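Local atomic coordinates of cupin 2 conserved barrel domain protein (Desulfovibrio desulfuricans subsp. desulfuricans str. G20, PDB entry 2Q30), a protein that is of unknown function but folds as a small RmlC-like cupin, a double-stranded beta-helix barrel domain found in many enzymes and binding proteins. Residues 39-44 against 97-102; 65-70 against 93-98. All blocks are in the same frame, centred on the assembly; numbering follows the deposited sequence.

Contact 1 (39-44 against 97-102); sequences TFKAGQ and VTDMKV
Asp-99 meets the loop 41-44 with both carboxylate oxygens. OD1 turns its anti lone pair to the backbone N of Ala-42 at 2.9 Å, while OD2 takes the salt bridge from Lys-41 NZ at 2.8 Å, the ammonium approaching from above the carboxylate plane. Lys-41 gets there by bending at chi2 and chi3 (-62° and -64°), so that its chain runs alongside Asp-99; the same side chain makes a cation-pi contact with Phe-17. The loop is a type II turn from Lys-41 to Gln-44, with Gly-43 at its third position, and Gln-44 OE1 accepts from Lys-41 N.

Beside this, Phe-40 and Met-100 form an antiparallel hydrogen-bonded pair. Phe-40 N donates to Met-100 O at 2.7 Å, almost along the C=O axis, and Met-100 N returns the bond to Phe-40 O at 2.8 Å. Their side chains run together into the barrel, where the selenium of Met-100, modelled as selenomethionine, lies obliquely to the Phe-40 ring, 5.2 Å from its centroid, a Met-aromatic contact. Val-102 CG2 touches the ring edge. On the other face Thr-39 OG1 rests against the extended Lys-101 chain and shares a water with NZ, which also donates to Leu-11 O. The paired ends of strands 34-40 and 100-107 are those of one sheet of the cupin double-stranded beta-helix.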
# COMPACT_ATOMS: atom_id res chain seq x y z
N THR A 39 11.17 -2.74 -7.46
CA THR A 39 11.83 -1.47 -7.80
C THR A 39 12.34 -1.62 -9.23
O THR A 39 13.04 -2.58 -9.56
CB THR A 39 12.96 -1.13 -6.85
OG1 THR A 39 12.50 -1.25 -5.48
CG2 THR A 39 13.47 0.29 -7.13
N PHE A 40 11.95 -0.66 -10.05
CA PHE A 40 12.22 -0.67 -11.46
C PHE A 40 12.98 0.55 -11.90
O PHE A 40 12.70 1.65 -11.43
CB PHE A 40 10.90 -0.59 -12.22
CG PHE A 40 9.89 -1.64 -11.84
CD1 PHE A 40 9.88 -2.86 -12.48
CD2 PHE A 40 8.93 -1.38 -10.87
CE1 PHE A 40 8.92 -3.83 -12.15
CE2 PHE A 40 7.97 -2.34 -10.54
CZ PHE A 40 7.97 -3.56 -11.20
N LYS A 41 13.93 0.33 -12.80
CA LYS A 41 14.51 1.40 -13.58
C LYS A 41 13.48 1.62 -14.68
O LYS A 41 12.69 0.70 -15.00
CB LYS A 41 15.86 1.05 -14.21
CG LYS A 41 17.04 0.92 -13.23
CD LYS A 41 17.37 2.22 -12.47
CE LYS A 41 17.86 3.40 -13.32
NZ LYS A 41 17.96 4.65 -12.47
N ALA A 42 13.45 2.83 -15.22
CA ALA A 42 12.53 3.21 -16.31
C ALA A 42 12.62 2.19 -17.45
O ALA A 42 13.72 1.79 -17.83
CB ALA A 42 12.86 4.63 -16.83
N GLY A 43 11.47 1.72 -17.92
CA GLY A 43 11.41 0.72 -18.99
C GLY A 43 11.41 -0.72 -18.53
O GLY A 43 11.14 -1.60 -19.34
N GLN A 44 11.72 -0.98 -17.26
CA GLN A 44 11.69 -2.36 -16.74
C GLN A 44 10.25 -2.73 -16.44
O GLN A 44 9.35 -1.87 -16.30
CB GLN A 44 12.57 -2.53 -15.51
CG GLN A 44 14.04 -2.27 -15.80
CD GLN A 44 14.93 -2.61 -14.60
OE1 GLN A 44 14.54 -2.44 -13.46
NE2 GLN A 44 16.15 -3.05 -14.88
N VAL A 97 7.44 3.40 -16.51
CA VAL A 97 7.72 4.45 -17.51
C VAL A 97 8.93 5.25 -17.00
O VAL A 97 9.85 5.53 -17.76
CB VAL A 97 6.49 5.35 -17.80
CG1 VAL A 97 6.90 6.56 -18.65
CG2 VAL A 97 5.38 4.52 -18.49
N THR A 98 8.89 5.65 -15.73
CA THR A 98 10.00 6.32 -15.06
C THR A 98 10.57 5.30 -14.08
O THR A 98 10.03 4.19 -13.93
CB THR A 98 9.55 7.57 -14.23
OG1 THR A 98 8.71 7.16 -13.13
CG2 THR A 98 8.81 8.59 -15.07
N ASP A 99 11.65 5.66 -13.38
CA ASP A 99 12.15 4.81 -12.26
C ASP A 99 10.96 4.73 -11.29
O ASP A 99 10.32 5.75 -11.01
CB ASP A 99 13.36 5.38 -11.57
CG ASP A 99 14.60 5.40 -12.44
OD1 ASP A 99 14.63 4.82 -13.53
OD2 ASP A 99 15.59 5.97 -11.96
N MSE A 100 10.67 3.54 -10.80
CA MSE A 100 9.43 3.31 -10.08
C MSE A 100 9.56 2.26 -9.00
O MSE A 100 10.31 1.29 -9.16
CB MSE A 100 8.42 2.82 -11.10
CG MSE A 100 6.98 2.79 -10.67
SE MSE A 100 5.99 1.72 -11.94
CE MSE A 100 6.23 0.05 -11.19
N LYS A 101 8.84 2.47 -7.91
CA LYS A 101 8.74 1.47 -6.87
C LYS A 101 7.27 1.26 -6.53
O LYS A 101 6.48 2.23 -6.41
CB LYS A 101 9.58 1.80 -5.65
CG LYS A 101 9.69 0.66 -4.67
CD LYS A 101 10.69 0.96 -3.56
CE LYS A 101 10.88 -0.20 -2.57
NZ LYS A 101 12.01 0.09 -1.62
N VAL A 102 6.90 -0.01 -6.40
CA VAL A 102 5.55 -0.42 -6.01
C VAL A 102 5.60 -1.38 -4.83
O VAL A 102 6.60 -2.03 -4.61
CB VAL A 102 4.75 -1.06 -7.19
CG1 VAL A 102 4.66 -0.07 -8.34
CG2 VAL A 102 5.35 -2.39 -7.62
O HOH W 1 14.12 -0.75 -3.34

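Contact 2 (65-70 against 93-98)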
# COMPACT_ATOMS: atom_id res chain seq x y z
N GLU A 65 6.15 6.67 -12.11
CA GLU A 65 4.97 6.42 -12.94
C GLU A 65 5.19 5.20 -13.79
O GLU A 65 6.31 4.93 -14.26
CB GLU A 65 4.69 7.55 -13.94
CG GLU A 65 3.93 8.77 -13.42
CD GLU A 65 3.12 9.50 -14.53
OE1 GLU A 65 3.58 9.53 -15.71
OE2 GLU A 65 2.02 10.04 -14.23
N GLY A 66 4.09 4.52 -14.05
CA GLY A 66 4.11 3.33 -14.87
C GLY A 66 2.73 2.97 -15.37
O GLY A 66 1.85 3.84 -15.54
N GLU A 67 2.57 1.68 -15.63
CA GLU A 67 1.33 1.09 -16.11
C GLU A 67 1.08 -0.23 -15.41
O GLU A 67 2.03 -1.00 -15.18
CB GLU A 67 1.46 0.77 -17.60
CG GLU A 67 1.69 1.97 -18.42
CD GLU A 67 1.83 1.68 -19.88
OE1 GLU A 67 2.62 0.79 -20.24
OE2 GLU A 67 1.20 2.39 -20.66
N PHE A 68 -0.19 -0.49 -15.07
CA PHE A 68 -0.61 -1.81 -14.61
C PHE A 68 -0.93 -2.54 -15.88
O PHE A 68 -1.75 -2.07 -16.67
CB PHE A 68 -1.85 -1.74 -13.75
CG PHE A 68 -1.67 -0.96 -12.51
CD1 PHE A 68 -0.71 -1.36 -11.57
CD2 PHE A 68 -2.46 0.14 -12.24
CE1 PHE A 68 -0.52 -0.65 -10.39
CE2 PHE A 68 -2.30 0.83 -11.05
CZ PHE A 68 -1.33 0.45 -10.14
N VAL A 69 -0.33 -3.70 -16.07
CA VAL A 69 -0.50 -4.47 -17.31
C VAL A 69 -1.38 -5.70 -17.01
O VAL A 69 -1.35 -6.25 -15.89
CB VAL A 69 0.87 -4.85 -17.91
CG1 VAL A 69 0.73 -5.48 -19.30
CG2 VAL A 69 1.74 -3.62 -17.99
N GLY A 70 -2.18 -6.11 -17.99
CA GLY A 70 -3.05 -7.27 -17.84
C GLY A 70 -3.07 -8.15 -19.06
O GLY A 70 -2.13 -8.13 -19.88
N GLY A 93 0.62 -7.43 -14.19
CA GLY A 93 2.01 -7.10 -14.39
C GLY A 93 2.16 -5.63 -14.21
O GLY A 93 1.14 -4.90 -14.09
N VAL A 94 3.41 -5.18 -14.19
CA VAL A 94 3.70 -3.75 -13.99
C VAL A 94 4.82 -3.35 -14.93
O VAL A 94 5.77 -4.08 -15.04
CB VAL A 94 4.16 -3.49 -12.55
CG1 VAL A 94 4.54 -2.04 -12.38
CG2 VAL A 94 3.07 -3.88 -11.54
N ARG A 95 4.67 -2.20 -15.59
CA ARG A 95 5.67 -1.64 -16.49
C ARG A 95 6.03 -0.26 -15.98
O ARG A 95 5.15 0.53 -15.70
CB ARG A 95 5.09 -1.56 -17.89
CG ARG A 95 6.10 -1.30 -18.97
CD ARG A 95 5.42 -1.39 -20.32
NE ARG A 95 5.05 -2.76 -20.59
CZ ARG A 95 3.94 -3.21 -21.18
NH1 ARG A 95 2.93 -2.42 -21.54
NH2 ARG A 95 3.80 -4.50 -21.33
N ALA A 96 7.32 0.01 -15.82
CA ALA A 96 7.79 1.28 -15.34
C ALA A 96 8.06 2.22 -16.52
O ALA A 96 8.81 1.86 -17.43
CB ALA A 96 9.04 1.11 -14.56
N VAL A 97 7.44 3.40 -16.51
CA VAL A 97 7.72 4.45 -17.51
C VAL A 97 8.93 5.25 -17.00
O VAL A 97 9.85 5.53 -17.76
CB VAL A 97 6.49 5.35 -17.80
CG1 VAL A 97 6.90 6.56 -18.65
CG2 VAL A 97 5.38 4.52 -18.49
N THR A 98 8.89 5.65 -15.73
CA THR A 98 10.00 6.32 -15.06
C THR A 98 10.57 5.30 -14.08
O THR A 98 10.03 4.19 -13.93
CB THR A 98 9.55 7.57 -14.23
OG1 THR A 98 8.71 7.16 -13.13
CG2 THR A 98 8.81 8.59 -15.07
O HOH W 2 2.30 0.12 -22.95
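Strands 66-69 and 93-96 are antiparallel neighbours in the smaller sheet of the cupin double-stranded beta-helix, their axes 4.4 Å apart. Glu-67 with Arg-95 and Val-69 with Gly-93 are the hydrogen-bonded pairs; Gly-66 with Ala-96 and Phe-68 with Val-94 are the non-hydrogen-bonded ones. At Gly-66 the strands come so close, CA to Arg-95 O being 3.1 Å, that a beta carbon would clash with this carbonyl. Phe-68 and Val-94 face the barrel interior, where both meet Ile-59 of the other sheet.

Arg-95 lies on the opposite face. Its CB touches Val-69 CG2, and the chain runs out with CG anti to the backbone N (chi1 -167°). CD passes 3.5 Å from Glu-67 OE1, after which the bend at chi3 (-70°) brings one guanidinium face against Val-69, whose CG2 sits 3.8 Å from the plane, over its centre. Glu-67 OE1 lies instead at the edge of the group, near its plane. NH1 makes a weak, long salt bridge to this oxygen, the two flat groups being turned 66° from each other, and a water that donates to OE1 is held weakly by NH1 as well. NH2, in touch with Val-69 CG1, has its strongest partner in Asp-73, with Glu-45 a more distant ion pair. The positive charge is thus shared among Asp-73, Glu-67 and, more distantly, Glu-45.

Past the strand ends, Glu-65 O accepts two bonds in its carbonyl plane, from Val-97 N and Thr-98 N. Thr-98, its OG1 in the crowded position between backbone N and carbonyl carbon, accepts from Glu-65 N at 2.8 Å.

Contacts 1 and 2 lie with their centres 8 Å apart and share Val-97 and Thr-98, the link by which the chain leaves strand 92-96 of one sheet and enters strand 100-107 of the other. The turn of contact 1 also pairs with the end of contact 2: Gly-43 N lies 2.7 Å from Ala-96 O and Gln-44 O lies 2.8 Å from Ala-96 N, both probable hydrogen bonds. Inside the barrel the two sheets meet where Phe-40 CB packs 3.4 Å from Ala-96 CB and Met-100 reaches Val-94. A bound 1,2-ethanediol, probably from crystallisation, lies about 3 Å from the side chain of Lys-101 in contact 1.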